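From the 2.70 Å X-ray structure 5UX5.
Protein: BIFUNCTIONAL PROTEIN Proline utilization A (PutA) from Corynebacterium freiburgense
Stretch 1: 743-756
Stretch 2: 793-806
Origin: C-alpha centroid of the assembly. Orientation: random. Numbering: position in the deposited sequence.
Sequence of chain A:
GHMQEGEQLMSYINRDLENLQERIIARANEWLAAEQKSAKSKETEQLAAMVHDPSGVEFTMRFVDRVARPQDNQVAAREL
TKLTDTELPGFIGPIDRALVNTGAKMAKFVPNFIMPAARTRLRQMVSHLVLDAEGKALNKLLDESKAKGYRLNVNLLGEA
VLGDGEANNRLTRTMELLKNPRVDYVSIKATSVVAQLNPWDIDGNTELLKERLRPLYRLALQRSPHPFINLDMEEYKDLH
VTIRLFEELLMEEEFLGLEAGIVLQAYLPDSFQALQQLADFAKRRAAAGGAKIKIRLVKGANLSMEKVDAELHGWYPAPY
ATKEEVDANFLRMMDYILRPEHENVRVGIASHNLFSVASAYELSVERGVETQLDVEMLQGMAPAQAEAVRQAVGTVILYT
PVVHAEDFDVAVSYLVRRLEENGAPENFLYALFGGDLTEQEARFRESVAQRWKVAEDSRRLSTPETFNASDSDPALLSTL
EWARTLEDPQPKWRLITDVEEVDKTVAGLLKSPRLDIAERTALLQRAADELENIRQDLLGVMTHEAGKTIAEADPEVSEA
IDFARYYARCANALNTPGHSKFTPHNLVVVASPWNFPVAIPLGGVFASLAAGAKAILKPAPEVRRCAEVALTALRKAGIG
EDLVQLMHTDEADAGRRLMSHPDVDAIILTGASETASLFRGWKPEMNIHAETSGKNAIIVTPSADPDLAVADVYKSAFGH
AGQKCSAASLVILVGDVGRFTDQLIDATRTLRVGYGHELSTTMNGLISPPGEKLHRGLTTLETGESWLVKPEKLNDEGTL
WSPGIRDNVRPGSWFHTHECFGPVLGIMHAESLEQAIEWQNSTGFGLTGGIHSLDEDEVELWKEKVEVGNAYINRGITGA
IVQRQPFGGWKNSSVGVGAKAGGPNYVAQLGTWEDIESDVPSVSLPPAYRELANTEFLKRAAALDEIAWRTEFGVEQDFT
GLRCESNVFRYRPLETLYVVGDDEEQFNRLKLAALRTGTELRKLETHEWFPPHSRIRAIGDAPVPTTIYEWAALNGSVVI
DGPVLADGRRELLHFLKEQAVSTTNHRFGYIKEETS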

# COMPACT_ATOMS: atom_id res chain seq x y z
N GLN A 743 10.49 -18.45 -3.06
CA GLN A 743 10.38 -17.27 -2.21
C GLN A 743 8.96 -17.07 -1.69
O GLN A 743 8.77 -16.69 -0.52
CB GLN A 743 10.82 -16.02 -2.98
CG GLN A 743 12.31 -15.97 -3.27
CD GLN A 743 13.10 -15.32 -2.16
OE1 GLN A 743 13.26 -15.91 -1.08
NE2 GLN A 743 13.59 -14.11 -2.40
N LEU A 744 7.95 -17.29 -2.54
CA LEU A 744 6.56 -17.21 -2.09
C LEU A 744 6.30 -18.19 -0.96
O LEU A 744 5.67 -17.84 0.05
CB LEU A 744 5.60 -17.47 -3.24
CG LEU A 744 4.13 -17.66 -2.85
CD1 LEU A 744 3.60 -16.37 -2.23
CD2 LEU A 744 3.27 -18.11 -4.02
N ILE A 745 6.80 -19.41 -1.10
CA ILE A 745 6.64 -20.41 -0.04
C ILE A 745 7.30 -19.93 1.24
O ILE A 745 6.68 -19.94 2.32
CB ILE A 745 7.19 -21.77 -0.50
CG1 ILE A 745 6.28 -22.35 -1.58
CG2 ILE A 745 7.35 -22.73 0.66
CD1 ILE A 745 6.78 -23.59 -2.18
N ASP A 746 8.54 -19.44 1.15
CA ASP A 746 9.25 -18.96 2.33
C ASP A 746 8.50 -17.81 3.00
O ASP A 746 8.33 -17.78 4.23
CB ASP A 746 10.67 -18.55 1.94
CG ASP A 746 11.56 -18.25 3.15
OD1 ASP A 746 11.20 -18.68 4.27
OD2 ASP A 746 12.63 -17.61 2.99
N ALA A 747 8.03 -16.86 2.21
CA ALA A 747 7.30 -15.73 2.77
C ALA A 747 5.99 -16.16 3.43
O ALA A 747 5.58 -15.59 4.44
CB ALA A 747 7.04 -14.70 1.67
N THR A 748 5.30 -17.14 2.85
CA THR A 748 4.01 -17.55 3.40
C THR A 748 4.18 -18.30 4.73
O THR A 748 3.46 -18.05 5.70
CB THR A 748 3.26 -18.39 2.37
OG1 THR A 748 3.10 -17.61 1.20
CG2 THR A 748 1.89 -18.77 2.87
N ARG A 749 5.13 -19.24 4.78
CA ARG A 749 5.41 -19.91 6.04
C ARG A 749 5.83 -18.92 7.14
O ARG A 749 5.73 -19.25 8.32
CB ARG A 749 6.48 -20.98 5.85
CG ARG A 749 6.11 -22.08 4.85
CD ARG A 749 6.96 -23.36 5.07
NE ARG A 749 6.63 -24.48 4.18
CZ ARG A 749 5.53 -25.25 4.27
NH1 ARG A 749 4.60 -25.04 5.21
NH2 ARG A 749 5.35 -26.25 3.41
N THR A 750 6.31 -17.72 6.77
CA THR A 750 6.78 -16.76 7.77
C THR A 750 5.68 -15.88 8.39
O THR A 750 5.89 -15.32 9.46
CB THR A 750 7.89 -15.88 7.14
OG1 THR A 750 8.98 -16.72 6.75
CG2 THR A 750 8.44 -14.86 8.11
N LEU A 751 4.50 -15.77 7.78
CA LEU A 751 3.44 -14.97 8.38
C LEU A 751 3.09 -15.44 9.79
O LEU A 751 2.91 -16.64 10.03
CB LEU A 751 2.19 -15.02 7.51
CG LEU A 751 2.27 -14.26 6.20
CD1 LEU A 751 1.16 -14.74 5.30
CD2 LEU A 751 2.17 -12.77 6.48
N ARG A 752 2.94 -14.49 10.71
CA ARG A 752 2.58 -14.78 12.09
C ARG A 752 1.05 -14.76 12.20
O ARG A 752 0.42 -13.71 12.05
CB ARG A 752 3.16 -13.75 13.06
CG ARG A 752 4.67 -13.54 13.05
CD ARG A 752 5.53 -14.79 13.14
NE ARG A 752 6.92 -14.44 12.83
CZ ARG A 752 7.83 -15.29 12.36
NH1 ARG A 752 7.52 -16.57 12.11
NH2 ARG A 752 9.07 -14.84 12.11
N VAL A 753 0.45 -15.93 12.46
CA VAL A 753 -0.99 -16.06 12.58
C VAL A 753 -1.38 -15.83 14.04
O VAL A 753 -0.77 -16.41 14.94
CB VAL A 753 -1.46 -17.44 12.09
CG1 VAL A 753 -2.96 -17.57 12.19
CG2 VAL A 753 -1.01 -17.69 10.67
N GLY A 754 -2.39 -15.00 14.25
CA GLY A 754 -2.87 -14.69 15.59
C GLY A 754 -4.01 -13.69 15.51
O GLY A 754 -4.40 -13.26 14.43
N TYR A 755 -4.53 -13.33 16.68
CA TYR A 755 -5.64 -12.39 16.76
C TYR A 755 -5.19 -10.99 16.33
O TYR A 755 -4.02 -10.62 16.47
CB TYR A 755 -6.23 -12.34 18.17
CG TYR A 755 -6.91 -13.61 18.56
CD1 TYR A 755 -8.12 -13.98 17.98
CD2 TYR A 755 -6.32 -14.50 19.47
CE1 TYR A 755 -8.73 -15.18 18.30
CE2 TYR A 755 -6.92 -15.68 19.79
CZ TYR A 755 -8.12 -16.02 19.21
OH TYR A 755 -8.73 -17.21 19.54
N GLY A 756 -6.14 -10.21 15.82
CA GLY A 756 -5.81 -8.87 15.36
C GLY A 756 -5.35 -7.94 16.46
O GLY A 756 -4.60 -7.00 16.18
N LYS A 793 -5.47 -25.70 11.26
CA LYS A 793 -6.37 -25.12 12.25
C LYS A 793 -5.58 -24.91 13.54
O LYS A 793 -4.94 -25.84 14.03
CB LYS A 793 -7.59 -26.02 12.47
CG LYS A 793 -8.73 -25.31 13.21
CD LYS A 793 -9.35 -26.11 14.33
CE LYS A 793 -10.46 -26.97 13.86
NZ LYS A 793 -11.26 -27.43 15.03
N LEU A 794 -5.55 -23.69 14.06
CA LEU A 794 -4.62 -23.35 15.13
C LEU A 794 -5.28 -23.12 16.49
O LEU A 794 -4.55 -22.92 17.47
CB LEU A 794 -3.80 -22.10 14.77
CG LEU A 794 -3.02 -22.12 13.45
CD1 LEU A 794 -2.27 -20.83 13.27
CD2 LEU A 794 -2.05 -23.28 13.40
N ASN A 795 -6.60 -23.13 16.59
CA ASN A 795 -7.26 -23.00 17.88
C ASN A 795 -8.57 -23.77 17.82
O ASN A 795 -9.04 -24.13 16.74
CB ASN A 795 -7.47 -21.53 18.31
CG ASN A 795 -8.44 -20.75 17.43
OD1 ASN A 795 -8.82 -21.17 16.32
ND2 ASN A 795 -8.82 -19.59 17.91
N ASP A 796 -9.14 -24.07 19.00
CA ASP A 796 -10.33 -24.91 19.01
C ASP A 796 -11.48 -24.26 18.24
O ASP A 796 -12.14 -24.93 17.43
CB ASP A 796 -10.78 -25.22 20.45
CG ASP A 796 -9.84 -26.20 21.17
OD1 ASP A 796 -9.21 -27.05 20.51
OD2 ASP A 796 -9.79 -26.16 22.42
N GLU A 797 -11.71 -22.96 18.44
CA GLU A 797 -12.86 -22.31 17.82
C GLU A 797 -12.85 -22.39 16.30
O GLU A 797 -13.92 -22.35 15.69
CB GLU A 797 -12.94 -20.83 18.24
N GLY A 798 -11.68 -22.57 15.69
CA GLY A 798 -11.60 -22.62 14.24
C GLY A 798 -11.49 -21.26 13.56
O GLY A 798 -11.75 -21.16 12.35
N THR A 799 -11.14 -20.21 14.29
CA THR A 799 -11.00 -18.90 13.69
C THR A 799 -9.58 -18.59 13.26
O THR A 799 -9.38 -17.77 12.36
CB THR A 799 -11.48 -17.82 14.67
OG1 THR A 799 -10.68 -17.84 15.86
CG2 THR A 799 -12.96 -18.05 15.03
N LEU A 800 -8.58 -19.21 13.88
CA LEU A 800 -7.19 -19.00 13.54
C LEU A 800 -6.75 -20.14 12.63
O LEU A 800 -6.65 -21.29 13.08
CB LEU A 800 -6.33 -18.97 14.81
CG LEU A 800 -6.49 -17.67 15.60
CD1 LEU A 800 -5.77 -17.74 16.95
CD2 LEU A 800 -5.99 -16.52 14.74
N TRP A 801 -6.50 -19.83 11.35
CA TRP A 801 -6.04 -20.78 10.34
C TRP A 801 -4.75 -20.27 9.72
O TRP A 801 -4.67 -19.10 9.30
CB TRP A 801 -7.07 -21.00 9.23
CG TRP A 801 -8.16 -21.90 9.62
CD1 TRP A 801 -9.24 -21.59 10.40
CD2 TRP A 801 -8.30 -23.29 9.27
NE1 TRP A 801 -10.05 -22.70 10.55
CE2 TRP A 801 -9.49 -23.76 9.88
CE3 TRP A 801 -7.54 -24.18 8.51
CZ2 TRP A 801 -9.93 -25.06 9.74
CZ3 TRP A 801 -7.98 -25.49 8.38
CH2 TRP A 801 -9.16 -25.91 8.98
N SER A 802 -3.74 -21.14 9.63
CA SER A 802 -2.52 -20.78 8.94
C SER A 802 -2.79 -20.76 7.43
O SER A 802 -3.73 -21.39 6.96
CB SER A 802 -1.39 -21.77 9.30
OG SER A 802 -1.16 -22.79 8.33
N PRO A 803 -2.02 -20.00 6.66
CA PRO A 803 -2.31 -19.87 5.22
C PRO A 803 -1.91 -21.12 4.47
O PRO A 803 -1.04 -21.88 4.91
CB PRO A 803 -1.45 -18.69 4.78
CG PRO A 803 -0.29 -18.68 5.77
CD PRO A 803 -0.83 -19.21 7.07
N GLY A 804 -2.51 -21.31 3.29
CA GLY A 804 -2.17 -22.42 2.43
C GLY A 804 -1.98 -21.98 0.99
O GLY A 804 -2.42 -20.92 0.59
N ILE A 805 -1.30 -22.82 0.21
CA ILE A 805 -1.07 -22.55 -1.22
C ILE A 805 -1.29 -23.85 -2.00
O ILE A 805 -0.57 -24.84 -1.80
CB ILE A 805 0.34 -22.00 -1.47
CG1 ILE A 805 0.55 -20.69 -0.72
CG2 ILE A 805 0.64 -21.86 -2.95
CD1 ILE A 805 1.94 -20.20 -0.80
N ARG A 806 -2.32 -23.87 -2.86
CA ARG A 806 -2.54 -24.93 -3.85
C ARG A 806 -1.73 -24.69 -5.11
O ARG A 806 -1.66 -23.57 -5.63
CB ARG A 806 -3.98 -24.98 -4.30
CG ARG A 806 -4.94 -25.12 -3.24
CD ARG A 806 -6.30 -25.05 -3.84
NE ARG A 806 -7.24 -25.23 -2.75
CZ ARG A 806 -8.16 -26.16 -2.71
NH1 ARG A 806 -8.30 -26.99 -3.74
NH2 ARG A 806 -8.95 -26.24 -1.65

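This is a mainly apolar side-chain contact, in which the end of a helix and the loop that follows it lie against an extended segment leading into a strand, with one weak hydrogen bond at its exposed margin. Together the two stretches bury 550 Å², and no backbone-to-backbone hydrogen bond joins them. The CA spacings are consistent with packing through side chains: 7.0 Å from Thr748 CA to Pro803 CA, 6.2 Å from Val753 CA to Ser802 CA, and 6.4 Å from Gly754 CA to Leu800 CA. As stretch 1 advances its partners fall earlier in stretch 2, so the chains run in opposite senses.

On the helix, Leu744 and Thr748 are one turn apart and both direct CA-to-CB toward the other stretch. Ile805 meets both: its CD1 lies 3.9 Å from Leu744 CG and 3.5 Å from Thr748 OG1. The second approach is van der Waals contact, since a methyl carbon offers the hydroxyl no conventional partner. That hydroxyl instead donates to the helix backbone, with Thr748 OG1 2.8 Å from Leu744 O. The threonine methyl extends the apolar surface, Thr748 CG2 reaching to 3.6 Å from Pro803 CG. Leu751 adds a looser contact to the same ring atom, with CD1 4.2 Å from Pro803 CG.

Val753 carries the largest covered area of any residue here, 89 Å², and its two methyls face different neighbors. Val753 CG1 packs 3.5 Å from Leu794 CD1 and 4.1 Å from Leu800 CD2, while Val753 CG2 lies 3.9 Å from Pro803 CD and 3.8 Å from Ser802 CA. At Gly754 the contact is made by backbone: its carbonyl carbon C sits 3.5 Å from Leu800 CD2.

The other methyl of Leu800 serves Tyr755. Leu800 CD1 is 3.9 Å from the centroid of the Tyr755 ring and 22° off the ring normal, the geometry of a CH-pi contact over one face. Although the CA-to-CB bond of Tyr755 points sideways, the end of its side chain comes nearer, and Asn795 ND2 donates to Tyr755 OH at 2.9 Å. The N-H...acceptor angle of 123° marks this bond as weak. The same amide nitrogen has a straighter bond within its own stretch, Asn795 ND2 to Thr799 OG1, at 3.3 Å and 170°. At the other end of the amide, Asn795 OD1 accepts from Leu800 N at 3.1 Å and 167°, tying the asparagine to the backbone of the residue that packs on the tyrosine ring.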